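PDB 3OFT: cytochrome P450 from Novosphingobium aromaticivorans, which belongs to the cytochrome P450 family and carries a protoporphyrin IX haem whose iron is bound by a sulfur atom of the protein. Local coordinates for residues Ala92-Phe97 against Val340-Cys345; Thr336-Gly341 against Val346-Ala351; Ala376-Gly381 against Cys387-Leu392. All blocks are in the same frame, centred on the assembly; numbering follows the deposited sequence.

Interaction 1: residues Ala92-Phe97 against Val340-Cys345; sequences AEHKAF and VGAHRC. With HEM (protoporphyrin IX containing Fe), chain D.
His343 brings CE1 over one face of the His94 imidazole at the rim of the haem, the two rings crossing at an oblique angle, and following His343 outward shows how a single side chain can serve both protein and cofactor. Its CB lies 3.6 Å from O2A of one haem propionate. From there CG turns beside the backbone N, anti to the carbonyl carbon (chi1 -74°), which carries the ring toward helix 91-104 and sets its edge against the other propionate. ND1 then donates a nearly straight hydrogen bond (N-H...O angle 171°) to HEM O1D, which lies 2.7 Å away in the plane of the ring. Beyond it, CE1 approaches His94 ND1 to 3.3 Å, while NE2 is more distant, 4.0 Å from that same nitrogen. The two rings are neither parallel nor perpendicular: their planes meet at 34° with centroids 3.9 Å apart.

His94 has its own tie to the loop, a weak hydrogen bond from NE2 to Ala342 O (3.3 Å) at the edge of its ring. ND1 makes a further weak bond to Pro86 O. Each ring nitrogen thus has a carbonyl partner, though neither bond is strong. Further along helix 91-104, Arg98 bonds both to Arg344 O and to the haem. Two residues past His343, Cys345 SG binds the iron at 2.3 Å, which makes this the cysteine-ligand loop of a P450, met here on its propionate side.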
loop_
_atom_site.group_PDB
_atom_site.type_symbol
_atom_site.label_atom_id
_atom_site.label_comp_id
_atom_site.label_asym_id
_atom_site.label_seq_id
_atom_site.Cartn_x
_atom_site.Cartn_y
_atom_site.Cartn_z
ATOM N N ALA A 92 -20.326 -6.606 10.972
ATOM C CA ALA A 92 -20.725 -7.855 10.314
ATOM C C ALA A 92 -20.694 -7.795 8.790
ATOM O O ALA A 92 -20.406 -8.800 8.147
ATOM C CB ALA A 92 -22.101 -8.287 10.817
ATOM N N GLU A 93 -21.036 -6.647 8.204
ATOM C CA GLU A 93 -21.038 -6.536 6.743
ATOM C C GLU A 93 -19.621 -6.740 6.218
ATOM O O GLU A 93 -19.401 -7.511 5.296
ATOM C CB GLU A 93 -21.592 -5.179 6.287
ATOM C CG GLU A 93 -21.645 -5.061 4.773
ATOM C CD GLU A 93 -22.309 -3.757 4.332
ATOM O OE1 GLU A 93 -21.670 -2.954 3.620
ATOM O OE2 GLU A 93 -23.465 -3.534 4.720
ATOM N N HIS A 94 -18.684 -6.053 6.852
ATOM C CA HIS A 94 -17.275 -6.156 6.521
ATOM C C HIS A 94 -16.806 -7.617 6.611
ATOM O O HIS A 94 -16.197 -8.150 5.705
ATOM C CB HIS A 94 -16.423 -5.257 7.442
ATOM C CG HIS A 94 -14.975 -5.597 7.384
ATOM N ND1 HIS A 94 -14.204 -5.378 6.263
ATOM C CD2 HIS A 94 -14.177 -6.212 8.281
ATOM C CE1 HIS A 94 -12.970 -5.805 6.494
ATOM N NE2 HIS A 94 -12.939 -6.328 7.710
ATOM N N LYS A 95 -17.102 -8.277 7.713
ATOM C CA LYS A 95 -16.681 -9.680 7.873
ATOM C C LYS A 95 -17.239 -10.568 6.745
ATOM O O LYS A 95 -16.520 -11.413 6.209
ATOM C CB LYS A 95 -17.137 -10.212 9.241
ATOM C CG LYS A 95 -16.586 -11.598 9.622
ATOM C CD LYS A 95 -17.021 -11.918 11.063
ATOM C CE LYS A 95 -16.621 -13.333 11.464
ATOM N NZ LYS A 95 -17.292 -14.314 10.591
ATOM N N ALA A 96 -18.505 -10.362 6.384
ATOM C CA ALA A 96 -19.162 -11.217 5.364
ATOM C C ALA A 96 -18.487 -11.088 3.994
ATOM O O ALA A 96 -18.367 -12.041 3.276
ATOM C CB ALA A 96 -20.623 -10.921 5.261
ATOM N N PHE A 97 -18.027 -9.897 3.650
ATOM C CA PHE A 97 -17.365 -9.687 2.359
ATOM C C PHE A 97 -15.885 -9.984 2.414
ATOM O O PHE A 97 -15.331 -10.475 1.433
ATOM C CB PHE A 97 -17.576 -8.240 1.891
ATOM C CG PHE A 97 -18.948 -7.994 1.348
ATOM C CD1 PHE A 97 -19.261 -8.321 0.034
ATOM C CD2 PHE A 97 -19.940 -7.487 2.161
ATOM C CE1 PHE A 97 -20.560 -8.103 -0.463
ATOM C CE2 PHE A 97 -21.235 -7.263 1.673
ATOM C CZ PHE A 97 -21.538 -7.549 0.366
ATOM N N VAL A 340 -3.783 -3.015 10.953
ATOM C CA VAL A 340 -4.016 -3.750 12.215
ATOM C C VAL A 340 -5.471 -4.148 12.416
ATOM O O VAL A 340 -6.394 -3.426 12.033
ATOM C CB VAL A 340 -3.389 -3.030 13.465
ATOM C CG1 VAL A 340 -3.062 -1.605 13.222
ATOM C CG2 VAL A 340 -4.063 -3.332 14.844
ATOM N N GLY A 341 -5.655 -5.313 13.026
ATOM C CA GLY A 341 -6.993 -5.785 13.387
ATOM C C GLY A 341 -7.802 -6.236 12.189
ATOM O O GLY A 341 -7.235 -6.827 11.256
ATOM N N ALA A 342 -9.107 -5.911 12.206
ATOM C CA ALA A 342 -10.071 -6.536 11.284
ATOM C C ALA A 342 -9.761 -6.257 9.811
ATOM O O ALA A 342 -9.999 -7.099 8.997
ATOM C CB ALA A 342 -11.457 -6.038 11.585
ATOM N N HIS A 343 -9.251 -5.067 9.495
ATOM C CA HIS A 343 -9.045 -4.663 8.096
ATOM C C HIS A 343 -7.627 -4.950 7.591
ATOM O O HIS A 343 -7.256 -4.532 6.480
ATOM C CB HIS A 343 -9.364 -3.161 7.915
ATOM C CG HIS A 343 -10.833 -2.827 7.927
ATOM N ND1 HIS A 343 -11.618 -2.888 6.794
ATOM C CD2 HIS A 343 -11.648 -2.385 8.925
ATOM C CE1 HIS A 343 -12.851 -2.520 7.090
ATOM N NE2 HIS A 343 -12.898 -2.205 8.375
ATOM N N ARG A 344 -6.828 -5.661 8.386
ATOM C CA ARG A 344 -5.403 -5.899 7.987
ATOM C C ARG A 344 -5.304 -6.423 6.557
ATOM O O ARG A 344 -6.032 -7.347 6.160
ATOM C CB ARG A 344 -4.639 -6.822 8.993
ATOM C CG ARG A 344 -3.108 -6.913 8.678
ATOM C CD ARG A 344 -2.259 -7.557 9.806
ATOM N NE ARG A 344 -0.844 -7.548 9.412
ATOM C CZ ARG A 344 -0.252 -8.528 8.733
ATOM N NH1 ARG A 344 -0.913 -9.644 8.443
ATOM N NH2 ARG A 344 1.013 -8.412 8.383
ATOM N N CYS A 345 -4.386 -5.859 5.761
ATOM C CA CYS A 345 -4.315 -6.180 4.316
ATOM C C CYS A 345 -4.542 -7.657 3.973
ATOM O O CYS A 345 -3.744 -8.511 4.387
ATOM C CB CYS A 345 -2.940 -5.782 3.746
ATOM S SG CYS A 345 -2.860 -5.870 2.018
HETATM C CHA HEM D . -5.934 -3.272 3.238
HETATM C CHB HEM D . -1.267 -1.937 2.867
HETATM C CHC HEM D . -0.785 -4.795 -0.993
HETATM C CHD HEM D . -5.564 -5.264 -1.228
HETATM C C1A HEM D . -4.688 -2.730 3.496
HETATM C C2A HEM D . -4.366 -1.938 4.659
HETATM C C3A HEM D . -3.094 -1.560 4.587
HETATM C C4A HEM D . -2.553 -2.077 3.329
HETATM C CMA HEM D . -2.384 -0.658 5.628
HETATM C CAA HEM D . -5.334 -1.624 5.836
HETATM C CBA HEM D . -6.192 -0.447 5.429
HETATM C CGA HEM D . -7.106 0.016 6.554
HETATM O O1A HEM D . -7.968 0.911 6.288
HETATM O O2A HEM D . -7.026 -0.460 7.730
HETATM C C1B HEM D . -0.703 -2.606 1.788
HETATM C C2B HEM D . 0.686 -2.584 1.410
HETATM C C3B HEM D . 0.800 -3.389 0.335
HETATM C C4B HEM D . -0.512 -3.923 0.025
HETATM C CMB HEM D . 1.772 -1.779 2.148
HETATM C CAB HEM D . 2.002 -3.752 -0.541
HETATM C CBB HEM D . 3.230 -3.230 -0.366
HETATM C C1C HEM D . -2.008 -5.205 -1.439
HETATM C C2C HEM D . -2.281 -6.110 -2.548
HETATM C C3C HEM D . -3.639 -6.201 -2.614
HETATM C C4C HEM D . -4.219 -5.461 -1.517
HETATM C CMC HEM D . -1.194 -6.756 -3.465
HETATM C CAC HEM D . -4.549 -7.027 -3.556
HETATM C CBC HEM D . -4.215 -7.308 -4.810
HETATM C C1D HEM D . -6.090 -4.815 -0.061
HETATM C C2D HEM D . -7.509 -4.861 0.261
HETATM C C3D HEM D . -7.603 -4.283 1.661
HETATM C C4D HEM D . -6.275 -3.899 2.050
HETATM C CMD HEM D . -8.670 -5.445 -0.619
HETATM C CAD HEM D . -8.933 -4.138 2.457
HETATM C CBD HEM D . -8.935 -5.283 3.484
HETATM C CGD HEM D . -10.145 -5.026 4.389
HETATM O O1D HEM D . -10.703 -3.910 4.425
HETATM O O2D HEM D . -10.546 -5.921 5.141
HETATM N NA HEM D . -3.541 -2.816 2.705
HETATM N NB HEM D . -1.374 -3.469 0.946
HETATM N NC HEM D . -3.201 -4.876 -0.816
HETATM N ND HEM D . -5.406 -4.226 0.996
HETATM FE FE HEM D . -3.369 -3.910 0.997
HETATM O O HOH W 1 -3.856 -1.956 -0.292
#

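Interaction 2: residues Thr336-Gly341 against Val346-Ala351; sequences TTMGVG and VGAGLA. With HEM (protoporphyrin IX containing Fe), chain D.
Met338 meets Ala348 and Ala351 where the cysteine-ligand loop of the P450 fold enters helix 348-365, under the haem face that carries the cysteine ligand. The contact between the two segments is purely apolar. Bent at each torsion (chi2 -59°, chi3 -58°), the Met338 side chain folds back and slides its methyl in beneath the porphyrin. CE touches Ala348 CA at 3.5 Å, tighter than usual, and Ala348 CB at 3.8 Å; the methyl of Ala351 borders it more loosely.

Backbone bonds shape each segment separately. Gly339 N bonds Thr336 O to close a type I turn, whereas Gly347 takes the N-cap position and its O accepts a hydrogen bond from Ala351 N at 2.7 Å, starting the helix. Thr337 OG1 ties the turn to Met275 O.

The haem completes the packing. Met338 CE lies 3.6 Å from HEM C1B, so this methyl is squeezed between pyrrole and helix. Gly339 (phi 91°), with no side chain to run into HEM CAA or the preceding carbonyl oxygen, has its N 3.4 Å from HEM CMA. Ala351 CB supports the vinyl carbon CAB, and at another pyrrole Val346 CG2 presses on the methyl CMD at 3.5 Å.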
loop_
_atom_site.group_PDB
_atom_site.type_symbol
_atom_site.label_atom_id
_atom_site.label_comp_id
_atom_site.label_asym_id
_atom_site.label_seq_id
_atom_site.Cartn_x
_atom_site.Cartn_y
_atom_site.Cartn_z
ATOM N N THR A 336 2.877 -2.358 11.643
ATOM C CA THR A 336 1.665 -1.750 11.080
ATOM C C THR A 336 1.762 -1.489 9.580
ATOM O O THR A 336 0.899 -0.815 9.014
ATOM C CB THR A 336 1.260 -0.526 11.953
ATOM O OG1 THR A 336 1.058 -0.979 13.306
ATOM C CG2 THR A 336 -0.048 0.103 11.503
ATOM N N THR A 337 2.776 -2.057 8.899
ATOM C CA THR A 337 2.894 -1.818 7.441
ATOM C C THR A 337 1.588 -2.203 6.710
ATOM O O THR A 337 1.141 -1.484 5.804
ATOM C CB THR A 337 4.096 -2.556 6.803
ATOM O OG1 THR A 337 5.287 -2.068 7.417
ATOM C CG2 THR A 337 4.153 -2.271 5.271
ATOM N N MET A 338 0.978 -3.312 7.138
ATOM C CA MET A 338 -0.206 -3.833 6.503
ATOM C C MET A 338 -1.485 -3.490 7.294
ATOM O O MET A 338 -2.549 -3.995 6.986
ATOM C CB MET A 338 -0.051 -5.354 6.363
ATOM C CG MET A 338 1.281 -5.784 5.722
ATOM S SD MET A 338 1.521 -5.095 4.087
ATOM C CE MET A 338 0.124 -5.720 3.319
ATOM N N GLY A 339 -1.365 -2.607 8.274
ATOM C CA GLY A 339 -2.495 -2.215 9.106
ATOM C C GLY A 339 -2.618 -3.072 10.342
ATOM O O GLY A 339 -1.656 -3.746 10.761
ATOM N N VAL A 340 -3.783 -3.015 10.953
ATOM C CA VAL A 340 -4.016 -3.750 12.215
ATOM C C VAL A 340 -5.471 -4.148 12.416
ATOM O O VAL A 340 -6.394 -3.426 12.033
ATOM C CB VAL A 340 -3.389 -3.030 13.465
ATOM C CG1 VAL A 340 -3.062 -1.605 13.222
ATOM C CG2 VAL A 340 -4.063 -3.332 14.844
ATOM N N GLY A 341 -5.655 -5.313 13.026
ATOM C CA GLY A 341 -6.993 -5.785 13.387
ATOM C C GLY A 341 -7.802 -6.236 12.189
ATOM O O GLY A 341 -7.235 -6.827 11.256
ATOM N N VAL A 346 -5.598 -7.948 3.207
ATOM C CA VAL A 346 -5.786 -9.297 2.660
ATOM C C VAL A 346 -4.677 -9.692 1.716
ATOM O O VAL A 346 -4.467 -10.876 1.483
ATOM C CB VAL A 346 -7.145 -9.468 1.899
ATOM C CG1 VAL A 346 -8.295 -9.469 2.906
ATOM C CG2 VAL A 346 -7.366 -8.372 0.868
ATOM N N GLY A 347 -4.023 -8.704 1.100
ATOM C CA GLY A 347 -2.917 -9.033 0.192
ATOM C C GLY A 347 -1.559 -9.115 0.880
ATOM O O GLY A 347 -0.539 -9.044 0.188
ATOM N N ALA A 348 -1.534 -9.238 2.215
ATOM C CA ALA A 348 -0.278 -9.166 2.989
ATOM C C ALA A 348 0.643 -10.286 2.546
ATOM O O ALA A 348 1.831 -10.083 2.361
ATOM C CB ALA A 348 -0.535 -9.247 4.526
ATOM N N GLY A 349 0.083 -11.481 2.407
ATOM C CA GLY A 349 0.848 -12.601 1.897
ATOM C C GLY A 349 1.344 -12.404 0.475
ATOM O O GLY A 349 2.509 -12.686 0.158
ATOM N N LEU A 350 0.453 -11.960 -0.400
ATOM C CA LEU A 350 0.834 -11.719 -1.785
ATOM C C LEU A 350 1.909 -10.640 -1.920
ATOM O O LEU A 350 2.852 -10.798 -2.729
ATOM C CB LEU A 350 -0.390 -11.367 -2.617
ATOM C CG LEU A 350 -0.156 -10.871 -4.049
ATOM C CD1 LEU A 350 0.485 -11.979 -4.875
ATOM C CD2 LEU A 350 -1.467 -10.437 -4.670
ATOM N N ALA A 351 1.769 -9.546 -1.161
ATOM C CA ALA A 351 2.767 -8.448 -1.188
ATOM C C ALA A 351 4.143 -8.970 -0.772
ATOM O O ALA A 351 5.150 -8.665 -1.418
ATOM C CB ALA A 351 2.342 -7.289 -0.227
HETATM C CHA HEM D . -5.934 -3.272 3.238
HETATM C CHB HEM D . -1.267 -1.937 2.867
HETATM C CHC HEM D . -0.785 -4.795 -0.993
HETATM C CHD HEM D . -5.564 -5.264 -1.228
HETATM C C1A HEM D . -4.688 -2.730 3.496
HETATM C C2A HEM D . -4.366 -1.938 4.659
HETATM C C3A HEM D . -3.094 -1.560 4.587
HETATM C C4A HEM D . -2.553 -2.077 3.329
HETATM C CMA HEM D . -2.384 -0.658 5.628
HETATM C CAA HEM D . -5.334 -1.624 5.836
HETATM C CBA HEM D . -6.192 -0.447 5.429
HETATM C CGA HEM D . -7.106 0.016 6.554
HETATM O O1A HEM D . -7.968 0.911 6.288
HETATM O O2A HEM D . -7.026 -0.460 7.730
HETATM C C1B HEM D . -0.703 -2.606 1.788
HETATM C C2B HEM D . 0.686 -2.584 1.410
HETATM C C3B HEM D . 0.800 -3.389 0.335
HETATM C C4B HEM D . -0.512 -3.923 0.025
HETATM C CMB HEM D . 1.772 -1.779 2.148
HETATM C CAB HEM D . 2.002 -3.752 -0.541
HETATM C CBB HEM D . 3.230 -3.230 -0.366
HETATM C C1C HEM D . -2.008 -5.205 -1.439
HETATM C C2C HEM D . -2.281 -6.110 -2.548
HETATM C C3C HEM D . -3.639 -6.201 -2.614
HETATM C C4C HEM D . -4.219 -5.461 -1.517
HETATM C CMC HEM D . -1.194 -6.756 -3.465
HETATM C CAC HEM D . -4.549 -7.027 -3.556
HETATM C CBC HEM D . -4.215 -7.308 -4.810
HETATM C C1D HEM D . -6.090 -4.815 -0.061
HETATM C C2D HEM D . -7.509 -4.861 0.261
HETATM C C3D HEM D . -7.603 -4.283 1.661
HETATM C C4D HEM D . -6.275 -3.899 2.050
HETATM C CMD HEM D . -8.670 -5.445 -0.619
HETATM C CAD HEM D . -8.933 -4.138 2.457
HETATM C CBD HEM D . -8.935 -5.283 3.484
HETATM C CGD HEM D . -10.145 -5.026 4.389
HETATM O O1D HEM D . -10.703 -3.910 4.425
HETATM O O2D HEM D . -10.546 -5.921 5.141
HETATM N NA HEM D . -3.541 -2.816 2.705
HETATM N NB HEM D . -1.374 -3.469 0.946
HETATM N NC HEM D . -3.201 -4.876 -0.816
HETATM N ND HEM D . -5.406 -4.226 0.996
HETATM FE FE HEM D . -3.369 -3.910 0.997
HETATM O O HOH W 1 -3.856 -1.956 -0.292
#

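Interaction 3: residues Ala376-Gly381 against Cys387-Leu392; sequences AVTMKG and CTALPL
The beta hairpin of strands 378-380 and 386-394 is held here by backbone bonds centred on Thr378. Its N donates to Ala389 O (3.3 Å, N-H...O angle 153°), and its O receives two amides from the partner strand: Thr388 N at 2.8 Å and, weakly, Ala389 N at 3.3 Å. Thr388 N sits above the carbonyl plane, 37° out of it. Since Thr388 and Ala389 both face Thr378, the antiparallel ladder slips by one residue, and the result is a classic beta bulge. Past it, Met379 pairs with Cys387 in a non-hydrogen-bonded position. The wider sheet is built round strand 386-394, which also pairs with strands 133-135 and 369-371.

The bulge turns Thr388 toward the neighbouring strand, where its side chain crosses that of Thr378 at about a right angle. The hydroxyls hydrogen-bond, OG1 to OG1, at 2.8 Å; each OG1 lies between its own backbone N and carbonyl carbon (chi1 52° in both). A water that donates to Met379 O at 2.7 Å is also bonded to Thr388 OG1. The other branch of Thr388, CG2, lies against the aliphatic chain of Lys380, closest to CG at 3.6 Å.

Apolar groups gather on the buried side. Val377 and Leu390 lie side by side, CG2 to CD1 at 4.1 Å, and Met379 CG passes 4.4 Å from Cys387 SG, with Leu248 of helix 221-252 touching Met379, Cys387 and Leu390.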
loop_
_atom_site.group_PDB
_atom_site.type_symbol
_atom_site.label_atom_id
_atom_site.label_comp_id
_atom_site.label_asym_id
_atom_site.label_seq_id
_atom_site.Cartn_x
_atom_site.Cartn_y
_atom_site.Cartn_z
ATOM N N ALA A 376 18.692 13.477 -8.621
ATOM C CA ALA A 376 18.281 13.314 -7.217
ATOM C C ALA A 376 17.184 12.268 -7.063
ATOM O O ALA A 376 16.390 12.045 -7.979
ATOM C CB ALA A 376 17.792 14.647 -6.655
ATOM N N VAL A 377 17.111 11.694 -5.865
ATOM C CA VAL A 377 15.991 10.882 -5.425
ATOM C C VAL A 377 14.938 11.840 -4.850
ATOM O O VAL A 377 15.260 12.650 -3.960
ATOM C CB VAL A 377 16.423 9.913 -4.299
ATOM C CG1 VAL A 377 15.174 9.207 -3.657
ATOM C CG2 VAL A 377 17.437 8.884 -4.831
ATOM N N THR A 378 13.707 11.772 -5.364
ATOM C CA THR A 378 12.621 12.613 -4.834
ATOM C C THR A 378 11.473 11.703 -4.406
ATOM O O THR A 378 11.329 10.599 -4.927
ATOM C CB THR A 378 12.108 13.670 -5.882
ATOM O OG1 THR A 378 11.777 13.013 -7.112
ATOM C CG2 THR A 378 13.203 14.646 -6.219
ATOM N N MET A 379 10.662 12.176 -3.465
ATOM C CA MET A 379 9.566 11.396 -2.909
ATOM C C MET A 379 8.322 12.273 -2.876
ATOM O O MET A 379 8.437 13.486 -3.031
ATOM C CB MET A 379 9.915 10.958 -1.478
ATOM C CG MET A 379 11.144 10.073 -1.400
ATOM S SD MET A 379 11.261 9.221 0.170
ATOM C CE MET A 379 12.916 8.505 0.166
ATOM N N LYS A 380 7.153 11.674 -2.641
ATOM C CA LYS A 380 5.927 12.414 -2.378
ATOM C C LYS A 380 5.193 11.842 -1.160
ATOM O O LYS A 380 5.503 10.723 -0.677
ATOM C CB LYS A 380 5.005 12.395 -3.607
ATOM C CG LYS A 380 4.505 10.982 -3.963
ATOM C CD LYS A 380 3.411 11.058 -4.997
ATOM C CE LYS A 380 3.330 9.784 -5.801
ATOM N NZ LYS A 380 2.337 8.876 -5.230
ATOM N N GLY A 381 4.218 12.611 -0.659
ATOM C CA GLY A 381 3.445 12.207 0.520
ATOM C C GLY A 381 2.072 11.742 0.083
ATOM O O GLY A 381 1.965 10.999 -0.874
ATOM N N CYS A 387 8.668 7.054 -3.629
ATOM C CA CYS A 387 9.616 7.683 -4.546
ATOM C C CYS A 387 8.903 8.185 -5.802
ATOM O O CYS A 387 8.086 7.470 -6.363
ATOM C CB CYS A 387 10.700 6.670 -4.941
ATOM S SG CYS A 387 11.759 6.320 -3.622
ATOM N N THR A 388 9.215 9.402 -6.247
ATOM C CA THR A 388 8.742 9.879 -7.553
ATOM C C THR A 388 9.865 9.822 -8.589
ATOM O O THR A 388 9.586 9.797 -9.789
ATOM C CB THR A 388 8.191 11.309 -7.445
ATOM O OG1 THR A 388 9.163 12.148 -6.803
ATOM C CG2 THR A 388 6.912 11.303 -6.605
ATOM N N ALA A 389 11.123 9.857 -8.150
ATOM C CA ALA A 389 12.231 9.509 -9.069
ATOM C C ALA A 389 13.317 8.743 -8.337
ATOM O O ALA A 389 13.693 9.059 -7.183
ATOM C CB ALA A 389 12.827 10.740 -9.806
ATOM N N LEU A 390 13.788 7.714 -9.017
ATOM C CA LEU A 390 14.847 6.883 -8.526
ATOM C C LEU A 390 15.797 6.492 -9.653
ATOM O O LEU A 390 15.648 5.452 -10.263
ATOM C CB LEU A 390 14.235 5.644 -7.823
ATOM C CG LEU A 390 15.162 4.606 -7.216
ATOM C CD1 LEU A 390 16.208 5.265 -6.279
ATOM C CD2 LEU A 390 14.314 3.543 -6.481
ATOM N N PRO A 391 16.782 7.353 -9.944
ATOM C CA PRO A 391 17.667 7.122 -11.078
ATOM C C PRO A 391 18.815 6.183 -10.693
ATOM O O PRO A 391 19.653 6.534 -9.836
ATOM C CB PRO A 391 18.197 8.531 -11.384
ATOM C CG PRO A 391 18.244 9.214 -10.033
ATOM C CD PRO A 391 17.040 8.650 -9.265
ATOM N N LEU A 392 18.846 5.007 -11.328
ATOM C CA LEU A 392 19.854 3.981 -11.078
ATOM C C LEU A 392 20.812 3.884 -12.248
ATOM O O LEU A 392 20.436 4.218 -13.363
ATOM C CB LEU A 392 19.170 2.621 -10.895
ATOM C CG LEU A 392 18.136 2.594 -9.742
ATOM C CD1 LEU A 392 17.545 1.196 -9.614
ATOM C CD2 LEU A 392 18.784 3.035 -8.435
HETATM O O HOH W 2 8.133 14.812 -5.420
#

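Helix 91-104 opens interaction 1; much later along the chain the loop before helix 348-365 serves both interactions 1 and 2, the start of that helix serves interaction 2, and the hairpin of interaction 3 comes last. Interactions 1 and 2 have centres 12 Å apart, share Val340 and Gly341, and are joined by a probable hydrogen bond from Cys345 N to Met338 O (2.9 Å). Together they hold one haem by its propionates and its cysteine-ligand face. Interaction 3 touches neither: its centre lies 24 Å from that of interaction 2 and 33 Å from that of interaction 1, across the chain's centre from the latter, in the antiparallel sheet round strand 386-394, away from the haem.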